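Local coordinates for protein, Family 18 Chitinase (PDB 3SIM), which probably hydrolyses chitin, as a plant glycoside hydrolase of family 18 with a TIM-barrel fold, at residues 36-40 against 91-95; 184-188 against 250-254. All coordinates share one frame; numbering follows the deposited sequence.

How the interactions relate
Both contacts join loops or strand ends of one TIM barrel, and they follow each other along the chain without nesting or crossing. Strand 28-37 leads into interaction 1, whose loop closes when residues 91-95 come back beside 36-40 after helix 63-72, strand 76-83 and the hairpin 86-87/90-91; this ties the end of strand 28-37 to the excursion that follows its neighbour, strand 76-83. The chain then runs through helix 99-116 and three more barrel strands before interaction 2 begins at 184-188, which meets 250-254 on the last barrel strand after strand 215-220 has passed between them. The two contacts do not touch: their centres lie about 21 Å apart and their nearest atoms about 12 Å.

Interaction 1: residues 36-40 against 91-95; sequences AVDYT and TVQFQ
With CG beside its backbone N and anti to the carbonyl carbon (chi1 -90°), Y39 sends its phenol across to the 91-95 loop, while the side chain of Q95, extended beyond CG (chi2 -174°), carries its amide back to the same hydroxyl. Y39 OH accepts from Q95 NE2 at 3.1 Å and from Q93 N, also at 3.1 Å; the backbone donor makes the straighter bond, though neither is linear. The hydroxyl lies in the amide plane of Q95, and the phenol ring is turned 67° against that amide. Water 3, near the ring plane, also bonds Y39 OH, and more weakly the carbonyl of T91. Tyrosine suits this place because its long, rigid ring can hold a polar tip against a loop that has no regular structure to pair with.

The contact joins the C-terminal end of the second TIM-barrel strand to the loop beyond the hairpin that follows the third. V37 CG1 rests against both branches of V92, 4.1 Å from CG2, and V92 CG1 reaches Y39 CE2 at 4.2 Å; V87 of strand 86-87 touches all three of these side chains.

D38, the centre of an inverse gamma turn, reaches the other segment through water. Its OD2 lies 2.8 Å from water 1 and from water 2, which bridge to Q95: water 1 lies 2.7 Å from Q95 O, and water 2 accepts from Q95 N. The carboxylate suits this turn because it can serve several donors; its direct partners are the hydroxyl of Y126 at OD1 and W102 NE1 at OD2.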
# COMPACT_ATOMS: atom_id res chain seq x y z
N ALA A 36 5.34 8.52 2.67
CA ALA A 36 5.22 9.68 3.51
C ALA A 36 5.23 9.20 4.95
O ALA A 36 4.52 8.31 5.28
CB ALA A 36 3.99 10.44 3.22
N VAL A 37 6.10 9.80 5.75
CA VAL A 37 6.36 9.44 7.13
C VAL A 37 6.34 10.66 8.08
O VAL A 37 6.92 11.65 7.78
CB VAL A 37 7.73 8.70 7.31
CG1 VAL A 37 7.80 8.03 8.61
CG2 VAL A 37 8.00 7.71 6.25
N ASP A 38 5.72 10.51 9.22
CA ASP A 38 5.73 11.54 10.25
C ASP A 38 6.96 11.46 11.19
O ASP A 38 6.83 11.29 12.37
CB ASP A 38 4.41 11.62 11.02
CG ASP A 38 4.02 10.32 11.75
OD1 ASP A 38 4.35 9.24 11.32
OD2 ASP A 38 3.42 10.46 12.77
N TYR A 39 8.12 11.58 10.57
CA TYR A 39 9.42 11.59 11.18
C TYR A 39 10.24 12.69 10.52
O TYR A 39 9.99 13.04 9.41
CB TYR A 39 10.12 10.24 11.04
CG TYR A 39 9.89 9.20 12.15
CD1 TYR A 39 10.94 8.70 12.91
CD2 TYR A 39 8.62 8.71 12.42
CE1 TYR A 39 10.72 7.78 13.89
CE2 TYR A 39 8.40 7.79 13.40
CZ TYR A 39 9.45 7.32 14.14
OH TYR A 39 9.24 6.40 15.08
N THR A 40 11.22 13.14 11.25
CA THR A 40 12.12 14.19 10.81
C THR A 40 12.91 13.78 9.57
O THR A 40 13.24 12.67 9.42
CB THR A 40 13.09 14.72 11.94
OG1 THR A 40 13.90 13.67 12.43
CG2 THR A 40 12.33 15.43 13.08
N THR A 91 13.75 2.37 13.00
CA THR A 91 12.47 1.73 12.89
C THR A 91 11.32 2.79 12.94
O THR A 91 11.34 3.64 13.73
CB THR A 91 12.30 0.63 13.94
OG1 THR A 91 13.26 -0.38 13.74
CG2 THR A 91 10.92 0.03 13.87
N VAL A 92 10.34 2.67 12.06
CA VAL A 92 9.16 3.52 12.13
C VAL A 92 8.08 2.96 13.10
O VAL A 92 7.41 1.99 12.84
CB VAL A 92 8.56 3.85 10.72
CG1 VAL A 92 7.31 4.59 10.83
CG2 VAL A 92 9.54 4.57 9.85
N GLN A 93 7.98 3.65 14.21
CA GLN A 93 7.05 3.37 15.29
C GLN A 93 5.88 4.35 15.24
O GLN A 93 6.13 5.54 15.27
CB GLN A 93 7.74 3.47 16.66
CG GLN A 93 8.87 2.46 16.91
CD GLN A 93 8.40 1.09 17.32
OE1 GLN A 93 9.20 0.19 17.40
NE2 GLN A 93 7.12 0.92 17.53
N PHE A 94 4.65 3.86 15.16
CA PHE A 94 3.49 4.75 15.30
C PHE A 94 3.46 5.35 16.70
O PHE A 94 3.44 4.66 17.66
CB PHE A 94 2.13 4.09 15.03
CG PHE A 94 0.99 5.07 14.94
CD1 PHE A 94 0.64 5.61 13.75
CD2 PHE A 94 0.30 5.50 16.04
CE1 PHE A 94 -0.35 6.52 13.67
CE2 PHE A 94 -0.71 6.40 15.91
CZ PHE A 94 -1.01 6.90 14.74
N GLN A 95 3.44 6.67 16.74
CA GLN A 95 3.42 7.42 17.96
C GLN A 95 2.52 8.65 17.90
O GLN A 95 2.72 9.47 17.05
CB GLN A 95 4.83 7.89 18.33
CG GLN A 95 5.94 6.92 18.15
CD GLN A 95 7.24 7.43 18.68
OE1 GLN A 95 7.30 7.96 19.75
NE2 GLN A 95 8.27 7.28 17.92
O HOH W 1 4.51 10.63 15.34
O HOH W 2 3.34 7.89 13.90
O HOH W 3 11.71 5.44 16.48

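Interaction 2: residues 184-188 against 250-254; sequences NYQFK and IAVWT
Y185 O, which lies 4.5 Å from W253 CZ3 and obliquely to the indole, is held by the hydroxyl of S218 and, weakly, by F187 N at 3.2 Å. The same hydroxyl bonds F187 N, so S218 of strand 215-220, the strand that pairs with both 182-184 and 250-253, holds the bend at Y185-F187. N184 O comes to the indole rim close to its plane, 3.6 Å from W253 CH2, while N184 CB sits 4.3 Å from A251 CB; alanine is small enough for this approach inside the barrel.

W253 is the last residue of the eighth barrel strand, and its peptide bond to T254 is cis. Its CG lies beside the backbone N (chi1 -81°), turning the indole toward 184-188. A tryptophan so placed is familiar in family 18 chitinases as the floor of the sugar-binding cleft, a role consistent with W253 here.

On one face, Q186 lays CG off-centre over the six-membered ring in a CH-pi contact, its amide stacked 17° from the ring plane. K188 NZ is modelled over the five-membered ring, 3.9 Å from the centroid, as a cation-pi contact; CE is implausibly close to the indole, however, so the exact placement of NZ is doubtful. Y6 also stacks with the indole.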
# COMPACT_ATOMS: atom_id res chain seq x y z
N ASN A 184 -4.83 -4.53 0.90
CA ASN A 184 -3.68 -5.05 0.27
C ASN A 184 -2.84 -5.92 1.21
O ASN A 184 -1.82 -5.51 1.69
CB ASN A 184 -2.87 -3.96 -0.43
CG ASN A 184 -3.70 -3.04 -1.33
OD1 ASN A 184 -4.61 -3.44 -2.03
ND2 ASN A 184 -3.31 -1.83 -1.34
N TYR A 185 -3.32 -7.14 1.45
CA TYR A 185 -2.74 -8.04 2.43
C TYR A 185 -1.39 -8.47 1.91
O TYR A 185 -1.23 -8.71 0.79
CB TYR A 185 -3.62 -9.25 2.76
CG TYR A 185 -3.45 -9.83 4.11
CD1 TYR A 185 -2.68 -10.95 4.34
CD2 TYR A 185 -4.08 -9.27 5.20
CE1 TYR A 185 -2.56 -11.52 5.58
CE2 TYR A 185 -3.95 -9.78 6.43
CZ TYR A 185 -3.17 -10.91 6.65
OH TYR A 185 -3.01 -11.39 7.89
N GLN A 186 -0.42 -8.44 2.79
CA GLN A 186 0.97 -8.68 2.51
C GLN A 186 1.31 -10.22 2.65
O GLN A 186 1.86 -10.68 3.62
CB GLN A 186 1.88 -7.72 3.31
CG GLN A 186 1.75 -6.21 3.07
CD GLN A 186 2.94 -5.41 3.63
OE1 GLN A 186 2.78 -4.47 4.36
NE2 GLN A 186 4.11 -5.82 3.27
N PHE A 187 0.95 -10.96 1.64
CA PHE A 187 1.15 -12.40 1.59
C PHE A 187 2.66 -12.77 1.59
O PHE A 187 3.02 -13.81 1.99
CB PHE A 187 0.31 -13.11 0.52
CG PHE A 187 -1.17 -13.15 0.80
CD1 PHE A 187 -1.74 -14.14 1.55
CD2 PHE A 187 -1.99 -12.18 0.32
CE1 PHE A 187 -3.07 -14.14 1.81
CE2 PHE A 187 -3.30 -12.19 0.57
CZ PHE A 187 -3.85 -13.15 1.32
N LYS A 188 3.52 -11.84 1.22
CA LYS A 188 4.95 -12.10 1.27
C LYS A 188 5.48 -12.33 2.70
O LYS A 188 6.51 -12.85 2.89
CB LYS A 188 5.78 -11.10 0.45
CG LYS A 188 5.56 -9.68 0.71
CD LYS A 188 4.33 -9.13 -0.05
CE LYS A 188 4.14 -7.67 0.14
NZ LYS A 188 5.18 -7.19 0.83
N ILE A 250 -4.65 -7.70 -7.64
CA ILE A 250 -3.29 -8.07 -7.31
C ILE A 250 -2.41 -6.83 -6.98
O ILE A 250 -2.39 -5.87 -7.70
CB ILE A 250 -2.57 -8.87 -8.42
CG1 ILE A 250 -3.28 -10.16 -8.74
CG2 ILE A 250 -1.10 -9.05 -8.11
CD1 ILE A 250 -3.05 -10.69 -10.05
N ALA A 251 -1.70 -6.92 -5.89
CA ALA A 251 -0.76 -5.89 -5.45
C ALA A 251 0.74 -6.31 -5.52
O ALA A 251 1.13 -7.36 -5.09
CB ALA A 251 -1.11 -5.47 -4.09
N VAL A 252 1.57 -5.45 -6.01
CA VAL A 252 2.97 -5.76 -6.17
C VAL A 252 3.95 -4.80 -5.38
O VAL A 252 3.81 -3.62 -5.44
CB VAL A 252 3.32 -5.82 -7.66
CG1 VAL A 252 4.79 -6.07 -7.86
CG2 VAL A 252 2.47 -6.79 -8.42
N TRP A 253 4.91 -5.36 -4.65
CA TRP A 253 5.99 -4.70 -3.94
C TRP A 253 7.36 -5.11 -4.60
O TRP A 253 7.80 -6.18 -4.44
CB TRP A 253 5.94 -5.07 -2.44
CG TRP A 253 4.98 -4.33 -1.55
CD1 TRP A 253 5.24 -3.21 -0.85
CD2 TRP A 253 3.64 -4.68 -1.23
NE1 TRP A 253 4.15 -2.81 -0.18
CE2 TRP A 253 3.15 -3.71 -0.37
CE3 TRP A 253 2.79 -5.72 -1.60
CZ2 TRP A 253 1.87 -3.74 0.12
CZ3 TRP A 253 1.52 -5.73 -1.12
CH2 TRP A 253 1.08 -4.76 -0.26
N THR A 254 7.99 -4.28 -5.40
CA THR A 254 7.64 -2.93 -5.73
C THR A 254 8.21 -2.68 -7.15
O THR A 254 8.96 -3.48 -7.64
CB THR A 254 8.35 -1.88 -4.78
OG1 THR A 254 9.73 -1.87 -5.03
CG2 THR A 254 8.04 -2.11 -3.28